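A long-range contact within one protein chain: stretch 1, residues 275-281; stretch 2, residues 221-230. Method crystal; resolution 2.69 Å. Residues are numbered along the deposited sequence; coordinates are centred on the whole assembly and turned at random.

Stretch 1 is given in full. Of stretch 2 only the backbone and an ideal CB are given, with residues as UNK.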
# COMPACT_ATOMS: atom_id res chain seq x y z
N PRO B 275 -4.25 -2.48 10.82
CA PRO B 275 -5.26 -1.42 10.72
C PRO B 275 -6.70 -1.90 10.92
O PRO B 275 -7.46 -1.25 11.64
CB PRO B 275 -5.06 -0.88 9.31
CG PRO B 275 -3.60 -1.09 9.05
CD PRO B 275 -3.24 -2.37 9.75
N VAL B 276 -7.07 -3.02 10.31
CA VAL B 276 -8.44 -3.53 10.42
C VAL B 276 -8.80 -3.90 11.86
O VAL B 276 -9.96 -3.80 12.27
CB VAL B 276 -8.66 -4.77 9.54
CG1 VAL B 276 -8.59 -4.39 8.08
CG2 VAL B 276 -7.65 -5.84 9.88
N VAL B 277 -7.80 -4.34 12.62
CA VAL B 277 -8.00 -4.68 14.02
C VAL B 277 -8.08 -3.39 14.83
O VAL B 277 -8.81 -3.30 15.82
CB VAL B 277 -6.88 -5.60 14.54
CG1 VAL B 277 -7.10 -5.94 16.01
CG2 VAL B 277 -6.82 -6.86 13.72
N LEU B 278 -7.33 -2.38 14.40
CA LEU B 278 -7.38 -1.09 15.06
C LEU B 278 -8.77 -0.46 14.92
O LEU B 278 -9.31 0.02 15.91
CB LEU B 278 -6.29 -0.15 14.52
CG LEU B 278 -6.17 1.15 15.31
CD1 LEU B 278 -6.08 0.87 16.80
CD2 LEU B 278 -4.98 1.97 14.84
N GLU B 279 -9.34 -0.47 13.72
CA GLU B 279 -10.70 0.04 13.53
C GLU B 279 -11.66 -0.66 14.49
O GLU B 279 -12.46 -0.01 15.16
CB GLU B 279 -11.20 -0.17 12.11
CG GLU B 279 -10.35 0.44 11.01
CD GLU B 279 -10.89 0.11 9.63
OE1 GLU B 279 -12.13 0.14 9.45
OE2 GLU B 279 -10.08 -0.20 8.72
N PHE B 280 -11.58 -1.98 14.54
CA PHE B 280 -12.46 -2.77 15.39
C PHE B 280 -12.38 -2.37 16.86
O PHE B 280 -13.39 -2.31 17.55
CB PHE B 280 -12.16 -4.26 15.25
CG PHE B 280 -12.70 -5.08 16.37
CD1 PHE B 280 -14.04 -5.37 16.46
CD2 PHE B 280 -11.86 -5.55 17.37
CE1 PHE B 280 -14.54 -6.12 17.50
CE2 PHE B 280 -12.35 -6.29 18.41
CZ PHE B 280 -13.69 -6.58 18.48
N LEU B 281 -11.17 -2.12 17.34
CA LEU B 281 -10.98 -1.79 18.75
C LEU B 281 -11.61 -0.45 19.10
O LEU B 281 -12.28 -0.31 20.12
CB LEU B 281 -9.49 -1.80 19.11
CG LEU B 281 -8.85 -3.19 19.19
CD1 LEU B 281 -7.38 -3.09 19.55
CD2 LEU B 281 -9.58 -4.04 20.20
N UNK B 221 -19.78 -14.05 12.43
CA UNK B 221 -19.99 -12.91 11.56
C UNK B 221 -19.00 -11.80 11.88
O UNK B 221 -18.37 -11.25 10.98
CB UNK B 221 -21.43 -12.40 11.69
N UNK B 222 -18.85 -11.48 13.16
CA UNK B 222 -17.97 -10.40 13.57
C UNK B 222 -16.51 -10.66 13.24
O UNK B 222 -15.82 -9.79 12.71
CB UNK B 222 -18.12 -10.16 15.07
N UNK B 223 -16.03 -11.86 13.58
CA UNK B 223 -14.65 -12.25 13.29
C UNK B 223 -14.30 -12.09 11.81
O UNK B 223 -13.24 -11.58 11.47
CB UNK B 223 -14.42 -13.70 13.72
N UNK B 224 -15.20 -12.54 10.95
CA UNK B 224 -14.98 -12.46 9.51
C UNK B 224 -15.10 -11.03 8.98
O UNK B 224 -14.46 -10.67 8.00
CB UNK B 224 -15.98 -13.37 8.78
N UNK B 225 -15.93 -10.23 9.63
CA UNK B 225 -16.09 -8.83 9.24
C UNK B 225 -14.83 -8.04 9.55
O UNK B 225 -14.38 -7.23 8.74
CB UNK B 225 -17.29 -8.21 9.95
N UNK B 226 -14.26 -8.29 10.72
CA UNK B 226 -13.10 -7.53 11.18
C UNK B 226 -11.92 -7.67 10.23
O UNK B 226 -11.29 -6.68 9.86
CB UNK B 226 -12.69 -7.98 12.58
N UNK B 227 -11.63 -8.90 9.82
CA UNK B 227 -10.46 -9.14 8.98
C UNK B 227 -10.75 -8.90 7.50
O UNK B 227 -10.06 -9.42 6.63
CB UNK B 227 -9.96 -10.57 9.18
N UNK B 228 -11.77 -8.11 7.23
CA UNK B 228 -12.12 -7.73 5.87
C UNK B 228 -12.20 -6.21 5.76
O UNK B 228 -12.12 -5.65 4.67
CB UNK B 228 -13.44 -8.37 5.45
N UNK B 229 -12.34 -5.55 6.91
CA UNK B 229 -12.39 -4.11 6.97
C UNK B 229 -13.79 -3.58 7.24
O UNK B 229 -14.04 -2.38 7.14
CB UNK B 229 -11.85 -3.52 5.66
N UNK B 230 -14.69 -4.48 7.60
CA UNK B 230 -16.08 -4.11 7.86
C UNK B 230 -16.41 -4.06 9.34
O UNK B 230 -17.57 -4.22 9.72
CB UNK B 230 -17.02 -5.09 7.16

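Stretch 1 is a helix that offers an apolar surface, formed by Val276, Val277 and Phe280, with the carboxylate of Glu279 at its margin. The helix of stretch 2 runs at 129° to it, with the axes 10.5 Å apart at closest approach.

Nothing of stretch 1 comes within 5.5 Å of the ideal CB at position 221, and the contact sets no preference. It is Leu221, which stays out of reach.

At position 222 CA-to-CB points toward stretch 1, yet the ideal CB is still too distant to touch it. A long apolar side chain, such as leucine, methionine or an aromatic, could bridge the gap to the ring of Phe280. The residue is Leu222, and its CD2 comes to 3.9 Å from CE1 of Phe280, meeting the ring obliquely.

Position 223 points away, and positions 224 and 225 are out of reach, so stretch 1 cannot discriminate among side chains at these three. They are Ile223, Phe224 and Gln225. The side chain of Gln225 is used within its own stretch, by position 230.

Position 226 is closely confined. CA-to-CB points sideways, but the ideal CB already lies 4.6 Å from CB of Phe280 and 5.0 Å from the carbonyl O of Val276. The apolar neighbours suit a compact hydrophobic residue; alanine, valine or isoleucine would be plausible, the last two being tolerated in a helix. Val226 occupies the site. Its CG2 packs 3.6 Å from CD1 of Phe280, while CG1 reaches to 4.4 Å from CA of Val277. The backbone takes part as well: Val226 O lies 3.3 Å from CB of Val276, and a water donates both to Val276 O (2.6 Å from the water O) and, weakly, to Val226 O (3.3 Å from the water O). This water joins the two stretches, which make no direct hydrogen bond.

At position 227 the backbone leaves helical geometry. CA-to-CB points away, although the ideal CB is 5.3 Å from CG2 of Val276, so a short side chain would gain little and a long apolar one could return to the valines. Phe227 does so: its ring end comes nearer, with CE1 4.1 Å from CG2 of Val277, in an oblique approach.

Position 228 points away and places no demand on the contact; it is Val228.

Position 229 has a phi of 107° and psi of 10°. At these angles a CB would be jammed against the carbonyl O of the preceding residue, which by itself calls for glycine; the ideal CB would also lie 4.2 Å from CG1 of Val276. Gly229 is found here, and its CA sits 4.0 Å from that CG1. The CA atoms of Gly229 and Val276 are 5.3 Å apart.

Position 230 points away from stretch 1 and precedes a helix, where asparagine, aspartate, serine or threonine is common. Asn230 makes no capping bond; its ND2 gives a weak hydrogen bond to OE1 of Gln225 (3.2 Å).

Stretch 2 (221-230) LLIFQVFVGN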
# COMPACT_ATOMS: atom_id res chain seq x y z
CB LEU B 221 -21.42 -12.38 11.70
CG LEU B 221 -21.74 -11.12 10.91
CD1 LEU B 221 -21.40 -11.29 9.44
CD2 LEU B 221 -23.21 -10.77 11.08
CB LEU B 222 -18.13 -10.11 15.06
CG LEU B 222 -17.23 -8.96 15.53
CD1 LEU B 222 -18.05 -7.85 16.13
CD2 LEU B 222 -16.19 -9.47 16.52
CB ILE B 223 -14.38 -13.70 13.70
CG1 ILE B 223 -14.57 -13.87 15.21
CG2 ILE B 223 -12.97 -14.10 13.32
CD1 ILE B 223 -14.31 -15.26 15.70
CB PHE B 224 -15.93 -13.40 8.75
CG PHE B 224 -15.69 -14.85 9.05
CD1 PHE B 224 -14.41 -15.37 9.09
CD2 PHE B 224 -16.76 -15.70 9.32
CE1 PHE B 224 -14.18 -16.70 9.37
CE2 PHE B 224 -16.54 -17.04 9.61
CZ PHE B 224 -15.25 -17.54 9.64
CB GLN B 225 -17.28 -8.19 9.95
CG GLN B 225 -18.62 -8.69 9.50
CD GLN B 225 -18.79 -8.60 8.00
OE1 GLN B 225 -18.23 -7.72 7.35
NE2 GLN B 225 -19.56 -9.52 7.43
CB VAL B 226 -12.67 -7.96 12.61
CG1 VAL B 226 -11.32 -7.36 12.97
CG2 VAL B 226 -13.74 -7.59 13.63
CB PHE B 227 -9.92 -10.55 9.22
CG PHE B 227 -9.37 -10.75 10.60
CD1 PHE B 227 -8.07 -10.37 10.91
CD2 PHE B 227 -10.15 -11.32 11.59
CE1 PHE B 227 -7.56 -10.55 12.17
CE2 PHE B 227 -9.64 -11.51 12.87
CZ PHE B 227 -8.35 -11.12 13.16
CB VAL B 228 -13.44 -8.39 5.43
CG1 VAL B 228 -14.12 -7.58 4.34
CG2 VAL B 228 -13.18 -9.82 4.97
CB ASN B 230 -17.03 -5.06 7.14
CG ASN B 230 -17.11 -4.81 5.66
OD1 ASN B 230 -17.10 -3.66 5.21
ND2 ASN B 230 -17.20 -5.88 4.88
O HOH W 1 -11.58 -3.40 10.28
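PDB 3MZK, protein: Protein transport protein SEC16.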